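Local coordinates for DyP-type peroxidase (Pleurotus ostreatus PC15, PDB 6FSK), which is a heme b peroxidase of the dye-decolorizing family and probably oxidises dyes and Mn(II) at the expense of hydrogen peroxide, at residues Asn7-Ile12 / Pro43-Ser48; Glu273-Arg278 / Ser443-Asn448. The protein carries 1 engineered substitution. All coordinates share one frame; numbering follows the deposited sequence.

Contact 1: residues Asn7-Ile12 / Pro43-Ser48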
loop_
_atom_site.group_PDB
_atom_site.type_symbol
_atom_site.label_atom_id
_atom_site.label_comp_id
_atom_site.label_asym_id
_atom_site.label_seq_id
_atom_site.Cartn_x
_atom_site.Cartn_y
_atom_site.Cartn_z
ATOM N N ASN A 7 -19.639 11.971 -4.346
ATOM C CA ASN A 7 -20.014 10.654 -4.840
ATOM C C ASN A 7 -18.890 9.620 -4.583
ATOM O O ASN A 7 -19.114 8.458 -4.806
ATOM C CB ASN A 7 -20.368 10.630 -6.344
ATOM C CG ASN A 7 -21.163 9.431 -6.754
ATOM O OD1 ASN A 7 -22.047 8.962 -6.028
ATOM N ND2 ASN A 7 -20.782 8.882 -7.870
ATOM N N ILE A 8 -17.741 10.096 -4.128
ATOM C CA ILE A 8 -16.504 9.233 -4.012
ATOM C C ILE A 8 -16.227 8.976 -2.532
ATOM O O ILE A 8 -16.182 9.896 -1.693
ATOM C CB ILE A 8 -15.305 9.959 -4.671
ATOM C CG1 ILE A 8 -15.564 10.055 -6.172
ATOM C CG2 ILE A 8 -14.019 9.175 -4.457
ATOM C CD1 ILE A 8 -14.828 11.204 -6.847
ATOM N N GLN A 9 -15.987 7.728 -2.179
ATOM C CA GLN A 9 -15.602 7.443 -0.841
ATOM C C GLN A 9 -14.281 8.071 -0.462
ATOM O O GLN A 9 -13.300 7.992 -1.193
ATOM C CB GLN A 9 -15.612 5.910 -0.572
ATOM C CG GLN A 9 -16.988 5.247 -0.606
ATOM C CD GLN A 9 -16.943 3.855 -0.000
ATOM O OE1 GLN A 9 -16.588 3.741 1.183
ATOM N NE2 GLN A 9 -17.341 2.844 -0.744
ATOM N N GLY A 10 -14.281 8.640 0.750
ATOM C CA GLY A 10 -13.255 9.572 1.179
ATOM C C GLY A 10 -11.863 8.980 1.429
ATOM O O GLY A 10 -10.890 9.683 1.360
ATOM N N ASP A 11 -11.776 7.663 1.578
ATOM C CA ASP A 11 -10.426 7.135 1.702
ATOM C C ASP A 11 -9.679 7.116 0.413
ATOM O O ASP A 11 -8.427 7.031 0.481
ATOM C CB ASP A 11 -10.420 5.703 2.245
ATOM C CG ASP A 11 -9.092 5.323 2.962
ATOM O OD1 ASP A 11 -8.524 6.221 3.660
ATOM O OD2 ASP A 11 -8.741 4.130 2.907
ATOM N N ILE A 12 -10.351 7.193 -0.741
ATOM C CA ILE A 12 -9.718 7.016 -2.029
ATOM C C ILE A 12 -8.964 8.338 -2.350
ATOM O O ILE A 12 -7.793 8.327 -2.577
ATOM C CB ILE A 12 -10.735 6.647 -3.141
ATOM C CG1 ILE A 12 -11.536 5.407 -2.813
ATOM C CG2 ILE A 12 -10.055 6.531 -4.456
ATOM C CD1 ILE A 12 -12.789 5.273 -3.584
ATOM N N PRO A 43 -25.792 6.764 4.622
ATOM C CA PRO A 43 -25.585 8.132 5.082
ATOM C C PRO A 43 -24.464 8.361 6.072
ATOM O O PRO A 43 -24.089 9.498 6.281
ATOM C CB PRO A 43 -26.949 8.515 5.721
ATOM C CG PRO A 43 -27.862 7.594 5.149
ATOM C CD PRO A 43 -27.166 6.311 4.872
ATOM N N HIS A 44 -23.926 7.279 6.688
ATOM C CA HIS A 44 -22.749 7.338 7.522
ATOM C C HIS A 44 -21.399 7.362 6.762
ATOM O O HIS A 44 -20.377 7.692 7.394
ATOM C CB HIS A 44 -22.694 6.092 8.384
ATOM C CG HIS A 44 -23.647 6.111 9.528
ATOM N ND1 HIS A 44 -24.940 5.643 9.453
ATOM C CD2 HIS A 44 -23.478 6.565 10.784
ATOM C CE1 HIS A 44 -25.548 5.832 10.617
ATOM N NE2 HIS A 44 -24.674 6.364 11.454
ATOM N N ILE A 45 -21.398 7.064 5.481
ATOM C CA ILE A 45 -20.108 6.876 4.734
ATOM C C ILE A 45 -19.428 8.203 4.473
ATOM O O ILE A 45 -20.114 9.159 4.054
ATOM C CB ILE A 45 -20.341 6.097 3.456
ATOM C CG1 ILE A 45 -20.814 4.709 3.799
ATOM C CG2 ILE A 45 -19.076 6.003 2.570
ATOM C CD1 ILE A 45 -21.284 3.897 2.649
ATOM N N LYS A 46 -18.135 8.307 4.792
ATOM C CA LYS A 46 -17.409 9.548 4.547
ATOM C C LYS A 46 -17.061 9.705 3.068
ATOM O O LYS A 46 -16.491 8.788 2.425
ATOM C CB LYS A 46 -16.119 9.513 5.337
ATOM C CG LYS A 46 -15.248 10.759 5.294
ATOM C CD LYS A 46 -15.915 12.020 5.853
ATOM C CE LYS A 46 -16.368 11.911 7.286
ATOM N NZ LYS A 46 -17.071 13.169 7.848
ATOM N N THR A 47 -17.446 10.825 2.499
ATOM C CA THR A 47 -17.053 11.154 1.115
ATOM C C THR A 47 -15.799 12.016 1.037
ATOM O O THR A 47 -15.341 12.611 1.994
ATOM C CB THR A 47 -18.216 11.868 0.363
ATOM O OG1 THR A 47 -18.263 13.203 0.863
ATOM C CG2 THR A 47 -19.456 11.124 0.546
ATOM N N SER A 48 -15.266 12.125 -0.195
ATOM C CA SER A 48 -14.108 12.980 -0.443
ATOM C C SER A 48 -14.420 14.456 -0.150
ATOM O O SER A 48 -13.603 15.151 0.408
ATOM C CB SER A 48 -13.632 12.864 -1.868
ATOM O OG SER A 48 -13.077 11.568 -2.070
#
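Ser48 turns OG anti to its own carbonyl carbon (chi1 -69°), and Ile8 holds CG2 anti to its backbone N, a pairing that sets the hydroxyl oxygen of Ser48 3.5 Å from Ile8 CG2. The same OG is hydrogen-bonded to Leu13 O, and the Ile8 methyl lies beside it. Ser48 N donates to Ile8 O at 2.8 Å, and the CA-H of Thr47 also approaches that oxygen, with Thr47 CA 3.2 Å from Ile8 O. Gly10 N returns a bond to Lys46 O at 2.8 Å. Together the two bonds flank Gln9 and Thr47, the non-hydrogen-bonded pair of a single antiparallel beta bridge. A beta carbon on Gly10 would run into Thr47 O. The Gln9 side chain crosses Ile45 obliquely, OE1 standing 3.6 Å from Ile45 CG2, while its NE2 donates to Pro473 O and Val77 O. Main-chain hydrogen bonding thus ties the N-terminal loop to the start of helix 48-63, where Thr47 is the N-cap through OG1 to Gly50 N, and the buried polar groups Gln9 NE2 and Ser48 OG are satisfied by backbone carbonyls.

Contact 2: residues Glu273-Arg278 / Ser443-Asn448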
loop_
_atom_site.group_PDB
_atom_site.type_symbol
_atom_site.label_atom_id
_atom_site.label_comp_id
_atom_site.label_asym_id
_atom_site.label_seq_id
_atom_site.Cartn_x
_atom_site.Cartn_y
_atom_site.Cartn_z
ATOM N N GLU A 273 23.668 1.657 8.772
ATOM C CA GLU A 273 22.609 2.666 8.550
ATOM C C GLU A 273 22.442 2.973 7.065
ATOM O O GLU A 273 21.339 3.031 6.509
ATOM C CB GLU A 273 22.961 3.960 9.295
ATOM C CG GLU A 273 21.974 5.129 9.210
ATOM C CD GLU A 273 22.585 6.461 9.778
ATOM O OE1 GLU A 273 23.869 6.556 10.037
ATOM O OE2 GLU A 273 21.801 7.413 10.060
ATOM N N LEU A 274 23.578 3.061 6.381
ATOM C CA LEU A 274 23.618 3.357 4.922
ATOM C C LEU A 274 23.004 2.168 4.205
ATOM O O LEU A 274 22.299 2.361 3.235
ATOM C CB LEU A 274 25.041 3.567 4.461
ATOM C CG LEU A 274 25.242 3.779 2.959
ATOM C CD1 LEU A 274 24.534 5.001 2.494
ATOM C CD2 LEU A 274 26.714 3.854 2.583
ATOM N N LEU A 275 23.286 0.940 4.622
ATOM C CA LEU A 275 22.667 -0.196 3.946
ATOM C C LEU A 275 21.165 -0.140 3.988
ATOM O O LEU A 275 20.503 -0.408 2.966
ATOM C CB LEU A 275 23.164 -1.570 4.471
ATOM C CG LEU A 275 22.473 -2.810 3.889
ATOM C CD1 LEU A 275 22.773 -2.879 2.418
ATOM C CD2 LEU A 275 22.974 -4.069 4.615
ATOM N N GLY A 276 20.628 0.148 5.179
ATOM C CA GLY A 276 19.155 0.263 5.313
ATOM C C GLY A 276 18.585 1.288 4.361
ATOM O O GLY A 276 17.595 1.028 3.662
ATOM N N ALA A 277 19.229 2.427 4.331
ATOM C CA ALA A 277 18.802 3.534 3.470
ATOM C C ALA A 277 18.824 3.154 2.016
ATOM O O ALA A 277 17.947 3.505 1.227
ATOM C CB ALA A 277 19.650 4.781 3.718
ATOM N N ARG A 278 19.849 2.386 1.643
ATOM C CA ARG A 278 20.042 1.947 0.241
ATOM C C ARG A 278 19.058 0.844 -0.155
ATOM O O ARG A 278 18.632 0.808 -1.317
ATOM C CB ARG A 278 21.505 1.644 -0.024
ATOM C CG ARG A 278 22.379 2.868 -0.003
ATOM C CD ARG A 278 23.809 2.596 -0.282
ATOM N NE ARG A 278 24.058 1.950 -1.617
ATOM C CZ ARG A 278 24.323 2.613 -2.767
ATOM N NH1 ARG A 278 24.218 3.959 -2.831
ATOM N NH2 ARG A 278 24.665 1.963 -3.874
ATOM N N SER A 443 21.694 -6.914 -5.295
ATOM C CA SER A 443 23.004 -6.386 -5.695
ATOM C C SER A 443 22.999 -4.888 -5.624
ATOM O O SER A 443 21.948 -4.250 -5.453
ATOM C CB SER A 443 23.312 -6.858 -7.132
ATOM O OG SER A 443 22.583 -6.126 -8.075
ATOM N N GLY A 444 24.155 -4.284 -5.827
ATOM C CA GLY A 444 24.271 -2.866 -5.961
ATOM C C GLY A 444 24.269 -2.087 -4.658
ATOM O O GLY A 444 24.349 -0.858 -4.689
ATOM N N THR A 445 24.182 -2.749 -3.492
ATOM C CA THR A 445 24.120 -2.020 -2.245
ATOM C C THR A 445 25.461 -1.338 -1.855
ATOM O O THR A 445 25.403 -0.339 -1.189
ATOM C CB THR A 445 23.549 -2.856 -1.099
ATOM O OG1 THR A 445 24.411 -3.936 -0.752
ATOM C CG2 THR A 445 22.099 -3.355 -1.419
ATOM N N ASN A 446 26.638 -1.859 -2.218
ATOM C CA ASN A 446 27.894 -1.199 -1.899
ATOM C C ASN A 446 28.214 -0.257 -3.095
ATOM O O ASN A 446 28.385 -0.742 -4.232
ATOM C CB ASN A 446 29.011 -2.168 -1.752
ATOM C CG ASN A 446 30.303 -1.446 -1.328
ATOM O OD1 ASN A 446 30.729 -0.452 -1.901
ATOM N ND2 ASN A 446 30.818 -1.870 -0.194
ATOM N N PRO A 447 28.248 1.052 -2.896
ATOM C CA PRO A 447 28.473 1.986 -4.014
ATOM C C PRO A 447 29.777 1.765 -4.732
ATOM O O PRO A 447 29.901 2.087 -5.926
ATOM C CB PRO A 447 28.491 3.371 -3.344
ATOM C CG PRO A 447 28.040 3.158 -1.972
ATOM C CD PRO A 447 27.985 1.747 -1.629
ATOM N N ASN A 448 30.756 1.225 -4.037
ATOM C CA ASN A 448 32.063 0.981 -4.686
ATOM C C ASN A 448 32.190 -0.338 -5.392
ATOM O O ASN A 448 33.145 -0.539 -6.153
ATOM C CB ASN A 448 33.211 1.129 -3.667
ATOM C CG ASN A 448 33.449 2.551 -3.268
ATOM O OD1 ASN A 448 33.229 3.455 -4.070
ATOM N ND2 ASN A 448 33.896 2.763 -2.025
#
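The NH2 nitrogen of Arg278 is held by two carbonyl oxygens, Gly444 O at 3.0 Å from Arg278 NH2 across the contact and Gln321 O from a separate loop. The bond to Gly444 runs close to the guanidinium plane, 15° out of it. Arg278 NE lies 2.7 Å from Thr445 O, but the N-H points well off the line (129°) and the bond is weak. After an extended run as far as CD, a bend at chi3 (59°) turns NE toward Thr445 O. Pro447 CG lies over the centre of one guanidinium face, 3.8 Å from Arg278 CZ. Arg278 NH1 is bonded to Thr322 O, so the charged group is met by a set of neutral carbonyls. A leucine here would probably leave Gly444 O and the carbonyls of Gln321 and Thr322 without the guanidinium donors, and Pro447 CG without the flat group it covers. One turn earlier, Leu275 CD1 packs on Thr445 CB at 3.6 Å. Leu275 also touches Phe255 and Leu256 of helix 249-258, and both it and Thr445 meet Ile454 of strand 453-455; helix 268-280 is thereby joined to that helix and to the loop between strands 441-443 and 453-455.

Contacts 1 and 2 lie on opposite sides of the chain's centre, their own centres 42 Å apart and their nearest atoms about 26 Å apart, so they do not touch. In sequence they follow one another, contact 1 closing before contact 2 opens. Contact 1 falls in the N-terminal part of the ferredoxin-like DyP fold and lies away from the heme pocket. Contact 2 is nearer the cofactor: the Arg278 side chain is about 10 Å from that of His329, the axial ligand of the heme iron, and about 13 Å from the heme. Main-chain bonds dominate the first, whereas one arginine side chain carries the second.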